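Local coordinates for protein riboflavin kinase, putative (Trypanosoma brucei, PDB 3BNW) that probably catalyses the ATP-dependent phosphorylation of riboflavin to FMN, the flavokinase step of flavin cofactor biosynthesis, at residues G122-M127 and V144-D149; Y80-S85 and V116-L121; M9-S14 and V59-G64; Q16-R21 and Q53-L58. All coordinates share one frame; numbering follows the deposited sequence.

Interaction 1: G122-M127 and V144-D149; sequences GEIRSM and VQFTRD
Ile124 meets Phe146 at the edge of the aromatic ring, close to the ring plane. Ile124 CG1 lies 3.8 Å from Phe146 CD2, and the other branch, Ile124 CG2, is 4.0 Å from that same Phe146 CD2, so both bear on one corner of the ring. The backbone carbonyl Glu123 O stands at the same edge, 4.2 Å from Phe146 CE2. The tip of the isoleucine serves the next helical residue: Ile124 CD1 comes to 3.2 Å from Thr147 OG1. An extended chi2 of -174° carries CD1 beyond CG1 and accounts for this second touch. Phe146, for its part, has CG opposite its backbone N (chi1 178°), which points the CD2-CE2 edge of the ring at the strand.

In the next shell, Phe146 stacks on His8 of the N-terminal histidine tag, Glu123 O accepts a hydrogen bond from Gln11 NE2, and Arg125 forms a salt bridge to Asp143. Thr147 OG1 is hydrogen-bonded to Asp143 O, one turn earlier in its own helix.

The segment axes approach to 9.8 Å and run nearly antiparallel, at 160°: helix 133-151 packs on the end of strand 115-126 of the flavokinase barrel. With the threonine hydroxyl satisfied inside the helix, what meets it from the strand is a methyl group, and the attachment at this point is essentially dispersive.

Interaction 2: Y80-S85 and V116-L121; sequences YPFAAS and VKIIVL
Phe82 turns one ring face to Ile118, whose CG2 methyl sits 4.0 Å from the centroid of the Phe82 ring and only 16° off its normal, a CH-pi contact by both measures. The methyl is displaced toward the rim, and the rest of the isoleucine follows that rim: Ile118 CB is 3.7 Å from Phe82 CE1, while Ile118 CD1 is 3.8 Å from Phe82 CZ.

The ring edge is occupied as well. Phe82 CE1 approaches the backbone oxygen Ile119 O at 3.5 Å, near the ring plane, and Phe82 CZ meets the methyl Val120 CG2 at 3.8 Å. Ala84 CB of the same strand as Phe82 also lies in the plane. This placement follows from the first torsion of Phe82 (chi1 85°), which sets CG between backbone N and carbonyl carbon and sends the ring straight across to the other strand.

Segment axes 8.8 Å apart and inclined at 75° are too distant and too oblique for sheet pairing. The two strands lie on either side of strand 58-69, which pairs with both, and the curl of the flavokinase barrel brings them towards each other, with Phe82 and Ile118 pointing inward between them. Around this core, Phe103 of strand 98-103 packs on Phe82, Leu20 of strand 18-25 on Ile118, and Phe18 together with Val60 on Val120.

Interaction 3: M9-S14 and V59-G64; sequences MRQTGS and VVYGWG
Tyr61 and Gln11 are joined by a single direct hydrogen bond, given by the phenol: Tyr61 OH to Gln11 OE1 is 2.7 Å. The tyrosine reaches out from its strand and the glutamine comes to meet it from the N-terminal segment. The amide oxygen lies at the edge of the tyrosine ring, in its plane, but the hydroxyl is 58° above the plane of the amide carbonyl, so it is not aimed at a lone pair. The amide plane is also turned obliquely to that of the ring.

A second set of hydrogen bonds orients the glutamine. Gln11 NE2 donates to Met9 O at 2.9 Å, folding the side chain back over its own backbone; the bend at chi2 (-52°) makes this return possible. That bond is bent, with an N-H...O angle of 134° and its donor above the carbonyl plane of Met9. Because Gln11 NE2 is also hydrogen-bonded to Glu123 O, both polar ends of the amide are engaged and its rotation is well defined.

Apolar contact adds little, since the ring carbons near Gln11 OE1 are those next to the bonded hydroxyl. A buried surface of 78 Å² over both segments agrees with a contact carried by one polar pair.

Tyr61 packs on helix 133-151, its CB next to Thr147 OG1, with Met150 also touching the side chain and Ile124 of strand 115-126 beside it. Gln11 packs on Phe146 of the same helix, and a backbone bond ties Met9 to Ile124. The phenol-amide bond thus fastens the N-terminal segment to strand 58-69 of the flavokinase barrel, beside helix 133-151.

Interaction 4: Q16-R21 and Q53-L58; sequences QPFFLR and QPYKNL
Gln16 O accepts a hydrogen bond of 2.5 Å from Tyr55 OH, at the short limit and of uncertain exact length at this resolution, the phenol being tilted 30° from the carbonyl plane. The bond joins the start of barrel strand 18-25 to a 3-10 turn, residues 53-55, that leads through a G1 beta bulge at Asn57 and Leu58 into the next long strand of the flavokinase fold. The phenol oxygen also touches the aliphatic part of the glutamine, with Gln16 CB 3.3 Å from Tyr55 OH.

Beside this bond the rings of Phe18 and Tyr55 overlap obliquely, their centroids 4.6 Å apart and planes at 49°. Phe18 CE2 stands 3.5 Å above the plane of the Tyr55 ring, over its centre, while Pro54 CB lies over the rim of the opposite face, 4.2 Å from the plane. Phe15 meets Tyr55 edge-to-face, and Phe175 stacks on Phe18, extending the aromatic cluster.

The bend at chi2 (64°) brings the amide of Gln16 round to the next residue: Gln16 NE2, which is also bonded to Leu178 O, donates almost straight to Pro17 O over 2.6 Å, in the carbonyl plane and on a lone pair.

Overall arrangement
All four contacts serve one curled antiparallel sheet. Strand 115-126 contributes to interactions 1 and 2, whose centres are about 11 Å apart; its sheet neighbours 58-69 and 18-25 enter interactions 3 and 4. Interaction 2, whose centre is about 3 Å from the centre of the chain, lies in the barrel interior, whereas interactions 1 and 3, with centres about 7 Å apart, secure helix 133-151 and the N-terminal segment on the outside. Along the chain, interaction 4 is nested within the loop closed by interaction 3; interactions 2 and 1 follow in series. Together they tie the N-terminal segment, the helix and the 53-58 turn to the one barrel that probably carries the kinase activity.

Interaction 1: G122-M127 and V144-D149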
loop_
_atom_site.group_PDB
_atom_site.type_symbol
_atom_site.label_atom_id
_atom_site.label_comp_id
_atom_site.label_asym_id
_atom_site.label_seq_id
_atom_site.Cartn_x
_atom_site.Cartn_y
_atom_site.Cartn_z
ATOM N N GLY A 122 2.010 6.878 -6.450
ATOM C CA GLY A 122 2.404 6.544 -7.816
ATOM C C GLY A 122 2.537 5.065 -8.107
ATOM O O GLY A 122 2.429 4.218 -7.208
ATOM N N GLU A 123 2.820 4.772 -9.373
ATOM C CA GLU A 123 2.925 3.404 -9.866
ATOM C C GLU A 123 4.355 3.034 -10.258
ATOM O O GLU A 123 5.082 3.845 -10.832
ATOM C CB GLU A 123 1.991 3.216 -11.056
ATOM C CG GLU A 123 2.296 4.094 -12.264
ATOM C CD GLU A 123 1.141 4.153 -13.226
ATOM O OE1 GLU A 123 0.187 3.373 -13.040
ATOM O OE2 GLU A 123 1.177 4.983 -14.162
ATOM N N ILE A 124 4.743 1.800 -9.946
ATOM C CA ILE A 124 6.092 1.307 -10.226
ATOM C C ILE A 124 6.120 0.556 -11.558
ATOM O O ILE A 124 6.932 0.853 -12.438
ATOM C CB ILE A 124 6.589 0.371 -9.100
ATOM C CG1 ILE A 124 6.549 1.098 -7.746
ATOM C CG2 ILE A 124 7.990 -0.143 -9.413
ATOM C CD1 ILE A 124 7.145 0.323 -6.584
ATOM N N ARG A 125 5.208 -0.401 -11.698
ATOM C CA ARG A 125 5.161 -1.285 -12.852
ATOM C C ARG A 125 3.855 -2.070 -12.800
ATOM O O ARG A 125 3.121 -1.988 -11.813
ATOM C CB ARG A 125 6.326 -2.266 -12.783
ATOM C CG ARG A 125 6.291 -3.111 -11.516
ATOM C CD ARG A 125 7.573 -3.818 -11.236
ATOM N NE ARG A 125 7.474 -4.617 -10.011
ATOM C CZ ARG A 125 6.912 -5.825 -9.941
ATOM N NH1 ARG A 125 6.348 -6.372 -11.008
ATOM N NH2 ARG A 125 6.888 -6.486 -8.789
ATOM N N SER A 126 3.584 -2.846 -13.847
ATOM C CA SER A 126 2.527 -3.855 -13.795
ATOM C C SER A 126 3.005 -5.042 -12.966
ATOM O O SER A 126 4.205 -5.257 -12.808
ATOM C CB SER A 126 2.134 -4.333 -15.192
ATOM O OG SER A 126 3.227 -4.942 -15.840
ATOM N N MET A 127 2.056 -5.808 -12.442
ATOM C CA MET A 127 2.369 -6.959 -11.606
ATOM C C MET A 127 3.185 -8.006 -12.351
ATOM O O MET A 127 4.067 -8.635 -11.765
ATOM C CB MET A 127 1.086 -7.575 -11.046
ATOM C CG MET A 127 0.491 -6.755 -9.903
ATOM S SD MET A 127 -1.082 -7.377 -9.291
ATOM C CE MET A 127 -0.764 -9.129 -9.174
ATOM N N VAL A 144 11.609 -1.647 -4.015
ATOM C CA VAL A 144 11.887 -1.082 -2.698
ATOM C C VAL A 144 12.746 0.181 -2.799
ATOM O O VAL A 144 12.433 1.195 -2.181
ATOM C CB VAL A 144 12.586 -2.116 -1.779
ATOM C CG1 VAL A 144 13.003 -1.482 -0.455
ATOM C CG2 VAL A 144 11.673 -3.306 -1.526
ATOM N N GLN A 145 13.810 0.123 -3.596
ATOM C CA GLN A 145 14.730 1.258 -3.732
ATOM C C GLN A 145 14.088 2.414 -4.498
ATOM O O GLN A 145 14.308 3.580 -4.167
ATOM C CB GLN A 145 16.033 0.836 -4.426
ATOM C CG GLN A 145 17.288 1.467 -3.819
ATOM C CD GLN A 145 17.797 0.708 -2.586
ATOM O OE1 GLN A 145 17.125 0.648 -1.549
ATOM N NE2 GLN A 145 18.989 0.123 -2.702
ATOM N N PHE A 146 13.309 2.083 -5.523
ATOM C CA PHE A 146 12.593 3.074 -6.315
ATOM C C PHE A 146 11.622 3.843 -5.428
ATOM O O PHE A 146 11.660 5.070 -5.370
ATOM C CB PHE A 146 11.836 2.387 -7.454
ATOM C CG PHE A 146 11.032 3.325 -8.307
ATOM C CD1 PHE A 146 11.662 4.253 -9.128
ATOM C CD2 PHE A 146 9.642 3.272 -8.308
ATOM C CE1 PHE A 146 10.920 5.119 -9.928
ATOM C CE2 PHE A 146 8.897 4.134 -9.107
ATOM C CZ PHE A 146 9.539 5.057 -9.915
ATOM N N THR A 147 10.769 3.099 -4.729
ATOM C CA THR A 147 9.818 3.661 -3.776
ATOM C C THR A 147 10.504 4.580 -2.769
ATOM O O THR A 147 9.962 5.619 -2.411
ATOM C CB THR A 147 9.072 2.535 -3.016
ATOM O OG1 THR A 147 8.290 1.767 -3.942
ATOM C CG2 THR A 147 8.163 3.111 -1.928
ATOM N N ARG A 148 11.695 4.193 -2.326
ATOM C CA ARG A 148 12.490 5.012 -1.411
ATOM C C ARG A 148 13.075 6.254 -2.079
ATOM O O ARG A 148 13.078 7.326 -1.482
ATOM C CB ARG A 148 13.603 4.174 -0.777
ATOM C CG ARG A 148 13.061 3.208 0.243
ATOM C CD ARG A 148 14.128 2.541 1.080
ATOM N NE ARG A 148 13.536 2.051 2.321
ATOM C CZ ARG A 148 14.094 1.172 3.147
ATOM N NH1 ARG A 148 15.291 0.650 2.890
ATOM N NH2 ARG A 148 13.439 0.809 4.244
ATOM N N ASP A 149 13.571 6.113 -3.307
ATOM C CA ASP A 149 14.130 7.249 -4.046
ATOM C C ASP A 149 13.059 8.282 -4.394
ATOM O O ASP A 149 13.314 9.489 -4.343
ATOM C CB ASP A 149 14.847 6.776 -5.321
ATOM C CG ASP A 149 16.157 6.042 -5.027
ATOM O OD1 ASP A 149 16.612 6.043 -3.860
ATOM O OD2 ASP A 149 16.737 5.463 -5.969
#

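Interaction 2: Y80-S85 and V116-L121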
loop_
_atom_site.group_PDB
_atom_site.type_symbol
_atom_site.label_atom_id
_atom_site.label_comp_id
_atom_site.label_asym_id
_atom_site.label_seq_id
_atom_site.Cartn_x
_atom_site.Cartn_y
_atom_site.Cartn_z
ATOM N N TYR A 80 5.146 5.120 7.273
ATOM C CA TYR A 80 6.242 4.386 6.635
ATOM C C TYR A 80 6.073 4.352 5.119
ATOM O O TYR A 80 4.952 4.429 4.620
ATOM C CB TYR A 80 6.306 2.950 7.153
ATOM C CG TYR A 80 6.459 2.826 8.648
ATOM C CD1 TYR A 80 7.576 3.342 9.299
ATOM C CD2 TYR A 80 5.494 2.173 9.416
ATOM C CE1 TYR A 80 7.722 3.223 10.684
ATOM C CE2 TYR A 80 5.635 2.048 10.798
ATOM C CZ TYR A 80 6.746 2.576 11.422
ATOM O OH TYR A 80 6.886 2.457 12.788
ATOM N N PRO A 81 7.191 4.231 4.378
ATOM C CA PRO A 81 7.092 3.916 2.948
ATOM C C PRO A 81 6.447 2.541 2.721
ATOM O O PRO A 81 6.554 1.656 3.572
ATOM C CB PRO A 81 8.557 3.901 2.477
ATOM C CG PRO A 81 9.333 4.597 3.535
ATOM C CD PRO A 81 8.591 4.382 4.816
ATOM N N PHE A 82 5.772 2.369 1.594
ATOM C CA PHE A 82 5.179 1.082 1.264
ATOM C C PHE A 82 5.055 0.934 -0.241
ATOM O O PHE A 82 4.958 1.925 -0.964
ATOM C CB PHE A 82 3.795 0.926 1.912
ATOM C CG PHE A 82 2.684 1.526 1.108
ATOM C CD1 PHE A 82 2.318 2.850 1.288
ATOM C CD2 PHE A 82 2.019 0.777 0.149
ATOM C CE1 PHE A 82 1.305 3.411 0.528
ATOM C CE2 PHE A 82 1.009 1.332 -0.610
ATOM C CZ PHE A 82 0.652 2.649 -0.422
ATOM N N ALA A 83 5.088 -0.316 -0.698
ATOM C CA ALA A 83 4.665 -0.679 -2.043
ATOM C C ALA A 83 3.463 -1.596 -1.884
ATOM O O ALA A 83 3.229 -2.125 -0.792
ATOM C CB ALA A 83 5.778 -1.372 -2.786
ATOM N N ALA A 84 2.694 -1.786 -2.949
ATOM C CA ALA A 84 1.484 -2.606 -2.863
ATOM C C ALA A 84 1.052 -3.099 -4.224
ATOM O O ALA A 84 1.211 -2.394 -5.221
ATOM C CB ALA A 84 0.347 -1.809 -2.219
ATOM N N SER A 85 0.484 -4.302 -4.255
ATOM C CA SER A 85 -0.068 -4.862 -5.485
ATOM C C SER A 85 -1.587 -4.752 -5.468
ATOM O O SER A 85 -2.226 -5.131 -4.485
ATOM C CB SER A 85 0.339 -6.326 -5.639
ATOM O OG SER A 85 1.749 -6.462 -5.641
ATOM N N VAL A 116 -5.219 -0.176 8.653
ATOM C CA VAL A 116 -4.132 0.372 7.867
ATOM C C VAL A 116 -4.675 1.527 7.040
ATOM O O VAL A 116 -5.766 1.445 6.475
ATOM C CB VAL A 116 -3.468 -0.694 6.954
ATOM C CG1 VAL A 116 -4.485 -1.323 6.021
ATOM C CG2 VAL A 116 -2.338 -0.070 6.155
ATOM N N LYS A 117 -3.913 2.611 6.997
ATOM C CA LYS A 117 -4.255 3.763 6.195
ATOM C C LYS A 117 -3.111 3.976 5.229
ATOM O O LYS A 117 -1.959 3.970 5.645
ATOM C CB LYS A 117 -4.432 4.991 7.093
ATOM C CG LYS A 117 -5.531 4.850 8.134
ATOM C CD LYS A 117 -5.538 6.026 9.100
ATOM C CE LYS A 117 -6.298 5.698 10.387
ATOM N NZ LYS A 117 -6.237 6.809 11.378
ATOM N N ILE A 118 -3.415 4.136 3.944
ATOM C CA ILE A 118 -2.368 4.394 2.954
ATOM C C ILE A 118 -2.731 5.550 2.028
ATOM O O ILE A 118 -3.900 5.746 1.694
ATOM C CB ILE A 118 -2.003 3.125 2.115
ATOM C CG1 ILE A 118 -3.224 2.558 1.390
ATOM C CG2 ILE A 118 -1.387 2.045 3.007
ATOM C CD1 ILE A 118 -2.875 1.564 0.289
ATOM N N ILE A 119 -1.718 6.330 1.657
ATOM C CA ILE A 119 -1.816 7.294 0.568
ATOM C C ILE A 119 -0.966 6.747 -0.592
ATOM O O ILE A 119 0.243 6.568 -0.443
ATOM C CB ILE A 119 -1.330 8.697 1.006
ATOM C CG1 ILE A 119 -2.262 9.255 2.092
ATOM C CG2 ILE A 119 -1.283 9.656 -0.186
ATOM C CD1 ILE A 119 -1.925 10.658 2.580
ATOM N N VAL A 120 -1.609 6.447 -1.722
ATOM C CA VAL A 120 -0.919 5.907 -2.899
ATOM C C VAL A 120 -0.533 7.053 -3.822
ATOM O O VAL A 120 -1.400 7.718 -4.362
ATOM C CB VAL A 120 -1.801 4.895 -3.682
ATOM C CG1 VAL A 120 -1.160 4.544 -5.005
ATOM C CG2 VAL A 120 -2.032 3.639 -2.875
ATOM N N LEU A 121 0.766 7.268 -4.005
ATOM C CA LEU A 121 1.265 8.443 -4.714
ATOM C C LEU A 121 1.756 8.144 -6.127
ATOM O O LEU A 121 1.908 9.064 -6.929
ATOM C CB LEU A 121 2.379 9.106 -3.904
ATOM C CG LEU A 121 1.915 9.724 -2.577
ATOM C CD1 LEU A 121 3.094 10.004 -1.660
ATOM C CD2 LEU A 121 1.109 10.986 -2.828
#

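Interaction 3: M9-S14 and V59-G64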
loop_
_atom_site.group_PDB
_atom_site.type_symbol
_atom_site.label_atom_id
_atom_site.label_comp_id
_atom_site.label_asym_id
_atom_site.label_seq_id
_atom_site.Cartn_x
_atom_site.Cartn_y
_atom_site.Cartn_z
ATOM N N MET A 9 7.816 2.438 -14.505
ATOM C CA MET A 9 6.896 3.277 -15.269
ATOM C C MET A 9 7.283 4.746 -15.153
ATOM O O MET A 9 7.814 5.172 -14.124
ATOM C CB MET A 9 5.458 3.080 -14.778
ATOM C CG MET A 9 4.877 1.742 -15.167
ATOM S SD MET A 9 3.271 1.409 -14.450
ATOM C CE MET A 9 2.717 0.107 -15.545
ATOM N N ARG A 10 7.022 5.514 -16.206
ATOM C CA ARG A 10 7.254 6.961 -16.179
ATOM C C ARG A 10 6.296 7.601 -15.175
ATOM O O ARG A 10 5.129 7.215 -15.092
ATOM C CB ARG A 10 7.058 7.576 -17.571
ATOM N N GLN A 11 6.793 8.562 -14.400
ATOM C CA GLN A 11 5.959 9.220 -13.390
ATOM C C GLN A 11 5.219 10.379 -14.032
ATOM O O GLN A 11 5.758 11.475 -14.173
ATOM C CB GLN A 11 6.791 9.667 -12.183
ATOM C CG GLN A 11 7.483 8.504 -11.464
ATOM C CD GLN A 11 6.530 7.364 -11.088
ATOM O OE1 GLN A 11 5.587 7.555 -10.320
ATOM N NE2 GLN A 11 6.786 6.172 -11.623
ATOM N N THR A 12 3.978 10.108 -14.432
ATOM C CA THR A 12 3.170 11.051 -15.198
ATOM C C THR A 12 1.948 11.477 -14.392
ATOM O O THR A 12 1.545 10.796 -13.445
ATOM C CB THR A 12 2.675 10.424 -16.535
ATOM O OG1 THR A 12 3.411 9.230 -16.829
ATOM C CG2 THR A 12 2.819 11.419 -17.684
ATOM N N GLY A 13 1.351 12.594 -14.794
ATOM C CA GLY A 13 0.113 13.077 -14.190
ATOM C C GLY A 13 -1.142 12.452 -14.785
ATOM O O GLY A 13 -2.207 13.081 -14.796
ATOM N N SER A 14 -1.012 11.236 -15.314
ATOM C CA SER A 14 -2.161 10.399 -15.637
ATOM C C SER A 14 -2.548 9.586 -14.400
ATOM O O SER A 14 -3.671 9.086 -14.312
ATOM C CB SER A 14 -1.852 9.467 -16.817
ATOM O OG SER A 14 -0.879 8.496 -16.481
ATOM N N VAL A 59 1.767 -2.492 -9.375
ATOM C CA VAL A 59 2.462 -2.320 -8.101
ATOM C C VAL A 59 2.603 -0.816 -7.870
ATOM O O VAL A 59 3.146 -0.099 -8.721
ATOM C CB VAL A 59 3.872 -2.938 -8.102
ATOM C CG1 VAL A 59 4.552 -2.693 -6.755
ATOM C CG2 VAL A 59 3.810 -4.423 -8.426
ATOM N N VAL A 60 2.103 -0.344 -6.729
ATOM C CA VAL A 60 2.082 1.087 -6.421
ATOM C C VAL A 60 2.878 1.365 -5.156
ATOM O O VAL A 60 3.286 0.440 -4.470
ATOM C CB VAL A 60 0.634 1.625 -6.252
ATOM C CG1 VAL A 60 -0.152 1.432 -7.543
ATOM C CG2 VAL A 60 -0.068 0.964 -5.070
ATOM N N TYR A 61 3.083 2.647 -4.862
ATOM C CA TYR A 61 3.875 3.065 -3.719
ATOM C C TYR A 61 3.304 4.314 -3.056
ATOM O O TYR A 61 2.493 5.029 -3.643
ATOM C CB TYR A 61 5.322 3.310 -4.157
ATOM C CG TYR A 61 5.511 4.470 -5.112
ATOM C CD1 TYR A 61 5.766 5.755 -4.634
ATOM C CD2 TYR A 61 5.441 4.289 -6.485
ATOM C CE1 TYR A 61 5.939 6.825 -5.498
ATOM C CE2 TYR A 61 5.618 5.354 -7.357
ATOM C CZ TYR A 61 5.866 6.623 -6.856
ATOM O OH TYR A 61 6.043 7.692 -7.711
ATOM N N GLY A 62 3.741 4.574 -1.827
ATOM C CA GLY A 62 3.322 5.770 -1.100
ATOM C C GLY A 62 3.629 5.683 0.379
ATOM O O GLY A 62 4.536 4.968 0.788
ATOM N N TRP A 63 2.855 6.411 1.180
ATOM C CA TRP A 63 3.017 6.431 2.634
ATOM C C TRP A 63 1.869 5.699 3.296
ATOM O O TRP A 63 0.735 5.791 2.839
ATOM C CB TRP A 63 3.035 7.866 3.150
ATOM C CG TRP A 63 4.193 8.660 2.678
ATOM C CD1 TRP A 63 4.191 9.590 1.691
ATOM C CD2 TRP A 63 5.531 8.604 3.181
ATOM N NE1 TRP A 63 5.445 10.119 1.541
ATOM C CE2 TRP A 63 6.290 9.529 2.442
ATOM C CE3 TRP A 63 6.161 7.861 4.185
ATOM C CZ2 TRP A 63 7.653 9.737 2.669
ATOM C CZ3 TRP A 63 7.519 8.066 4.412
ATOM C CH2 TRP A 63 8.248 9.001 3.656
ATOM N N GLY A 64 2.159 4.984 4.377
ATOM C CA GLY A 64 1.124 4.277 5.124
ATOM C C GLY A 64 1.342 4.309 6.618
ATOM O O GLY A 64 2.438 4.607 7.089
#

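Interaction 4: Q16-R21 and Q53-L58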
loop_
_atom_site.group_PDB
_atom_site.type_symbol
_atom_site.label_atom_id
_atom_site.label_comp_id
_atom_site.label_asym_id
_atom_site.label_seq_id
_atom_site.Cartn_x
_atom_site.Cartn_y
_atom_site.Cartn_z
ATOM N N GLN A 16 -3.751 9.123 -10.775
ATOM C CA GLN A 16 -4.525 9.826 -9.754
ATOM C C GLN A 16 -4.207 9.276 -8.358
ATOM O O GLN A 16 -4.537 8.125 -8.059
ATOM C CB GLN A 16 -6.025 9.697 -10.061
ATOM C CG GLN A 16 -6.963 10.145 -8.932
ATOM C CD GLN A 16 -6.851 11.632 -8.607
ATOM O OE1 GLN A 16 -7.124 12.488 -9.453
ATOM N NE2 GLN A 16 -6.462 11.941 -7.374
ATOM N N PRO A 17 -3.565 10.089 -7.493
ATOM C CA PRO A 17 -3.310 9.615 -6.137
ATOM C C PRO A 17 -4.594 9.531 -5.329
ATOM O O PRO A 17 -5.566 10.219 -5.636
ATOM C CB PRO A 17 -2.380 10.688 -5.544
ATOM C CG PRO A 17 -1.938 11.513 -6.671
ATOM C CD PRO A 17 -3.041 11.452 -7.677
ATOM N N PHE A 18 -4.591 8.691 -4.302
ATOM C CA PHE A 18 -5.770 8.496 -3.479
ATOM C C PHE A 18 -5.405 8.063 -2.072
ATOM O O PHE A 18 -4.240 7.837 -1.753
ATOM C CB PHE A 18 -6.713 7.472 -4.122
ATOM C CG PHE A 18 -6.145 6.077 -4.198
ATOM C CD1 PHE A 18 -6.274 5.201 -3.128
ATOM C CD2 PHE A 18 -5.497 5.641 -5.344
ATOM C CE1 PHE A 18 -5.754 3.920 -3.188
ATOM C CE2 PHE A 18 -4.979 4.360 -5.416
ATOM C CZ PHE A 18 -5.107 3.495 -4.334
ATOM N N PHE A 19 -6.436 7.963 -1.239
ATOM C CA PHE A 19 -6.321 7.531 0.145
ATOM C C PHE A 19 -7.178 6.282 0.322
ATOM O O PHE A 19 -8.246 6.168 -0.280
ATOM C CB PHE A 19 -6.806 8.656 1.065
ATOM C CG PHE A 19 -6.883 8.274 2.518
ATOM C CD1 PHE A 19 -8.108 7.986 3.109
ATOM C CD2 PHE A 19 -5.734 8.215 3.297
ATOM C CE1 PHE A 19 -8.185 7.639 4.452
ATOM C CE2 PHE A 19 -5.800 7.869 4.636
ATOM C CZ PHE A 19 -7.029 7.579 5.215
ATOM N N LEU A 20 -6.705 5.345 1.138
ATOM C CA LEU A 20 -7.437 4.107 1.384
ATOM C C LEU A 20 -7.285 3.702 2.835
ATOM O O LEU A 20 -6.170 3.660 3.358
ATOM C CB LEU A 20 -6.934 2.995 0.457
ATOM C CG LEU A 20 -7.635 1.628 0.497
ATOM C CD1 LEU A 20 -9.147 1.750 0.352
ATOM C CD2 LEU A 20 -7.070 0.704 -0.595
ATOM N N ARG A 21 -8.409 3.423 3.488
ATOM C CA ARG A 21 -8.410 2.979 4.884
ATOM C C ARG A 21 -9.184 1.672 4.979
ATOM O O ARG A 21 -10.294 1.572 4.455
ATOM C CB ARG A 21 -9.053 4.036 5.794
ATOM C CG ARG A 21 -9.151 3.618 7.271
ATOM C CD ARG A 21 -9.745 4.717 8.155
ATOM N NE ARG A 21 -11.074 5.148 7.703
ATOM C CZ ARG A 21 -11.374 6.349 7.206
ATOM N NH1 ARG A 21 -10.453 7.300 7.092
ATOM N NH2 ARG A 21 -12.620 6.611 6.828
ATOM N N GLN A 53 -10.579 0.192 -9.366
ATOM C CA GLN A 53 -10.504 -0.389 -10.709
ATOM C C GLN A 53 -9.442 0.244 -11.618
ATOM O O GLN A 53 -8.721 -0.477 -12.300
ATOM C CB GLN A 53 -11.880 -0.366 -11.393
ATOM C CG GLN A 53 -12.881 -1.382 -10.832
ATOM C CD GLN A 53 -12.418 -2.835 -10.968
ATOM O OE1 GLN A 53 -12.396 -3.586 -9.990
ATOM N NE2 GLN A 53 -12.038 -3.230 -12.181
ATOM N N PRO A 54 -9.311 1.585 -11.614
ATOM C CA PRO A 54 -8.285 2.195 -12.470
ATOM C C PRO A 54 -6.836 1.877 -12.079
ATOM O O PRO A 54 -5.917 2.289 -12.784
ATOM C CB PRO A 54 -8.540 3.705 -12.313
ATOM C CG PRO A 54 -9.871 3.830 -11.669
ATOM C CD PRO A 54 -10.060 2.606 -10.858
ATOM N N TYR A 55 -6.639 1.168 -10.969
ATOM C CA TYR A 55 -5.308 0.882 -10.445
ATOM C C TYR A 55 -4.959 -0.610 -10.479
ATOM O O TYR A 55 -3.905 -1.006 -9.984
ATOM C CB TYR A 55 -5.208 1.405 -9.008
ATOM C CG TYR A 55 -5.594 2.858 -8.884
ATOM C CD1 TYR A 55 -6.857 3.226 -8.437
ATOM C CD2 TYR A 55 -4.709 3.865 -9.244
ATOM C CE1 TYR A 55 -7.227 4.560 -8.332
ATOM C CE2 TYR A 55 -5.066 5.200 -9.148
ATOM C CZ TYR A 55 -6.326 5.541 -8.686
ATOM O OH TYR A 55 -6.687 6.861 -8.580
ATOM N N LYS A 56 -5.828 -1.429 -11.072
ATOM C CA LYS A 56 -5.614 -2.876 -11.105
ATOM C C LYS A 56 -4.505 -3.251 -12.076
ATOM O O LYS A 56 -4.318 -2.582 -13.091
ATOM C CB LYS A 56 -6.907 -3.620 -11.466
ATOM C CG LYS A 56 -7.346 -3.527 -12.930
ATOM C CD LYS A 56 -8.769 -4.048 -13.074
ATOM C CE LYS A 56 -9.204 -4.142 -14.521
ATOM N NZ LYS A 56 -10.605 -4.664 -14.651
ATOM N N ASN A 57 -3.797 -4.332 -11.746
ATOM C CA ASN A 57 -2.669 -4.853 -12.531
ATOM C C ASN A 57 -1.396 -4.039 -12.303
ATOM O O ASN A 57 -0.527 -3.994 -13.165
ATOM C CB ASN A 57 -3.016 -4.934 -14.033
ATOM C CG ASN A 57 -2.143 -5.927 -14.799
ATOM O OD1 ASN A 57 -1.700 -5.642 -15.910
ATOM N ND2 ASN A 57 -1.904 -7.095 -14.214
ATOM N N LEU A 58 -1.281 -3.423 -11.127
ATOM C CA LEU A 58 -0.159 -2.529 -10.817
ATOM C C LEU A 58 0.471 -2.789 -9.462
ATOM O O LEU A 58 -0.200 -3.227 -8.525
ATOM C CB LEU A 58 -0.623 -1.071 -10.817
ATOM C CG LEU A 58 -1.259 -0.513 -12.078
ATOM C CD1 LEU A 58 -1.756 0.911 -11.791
ATOM C CD2 LEU A 58 -0.285 -0.543 -13.254
#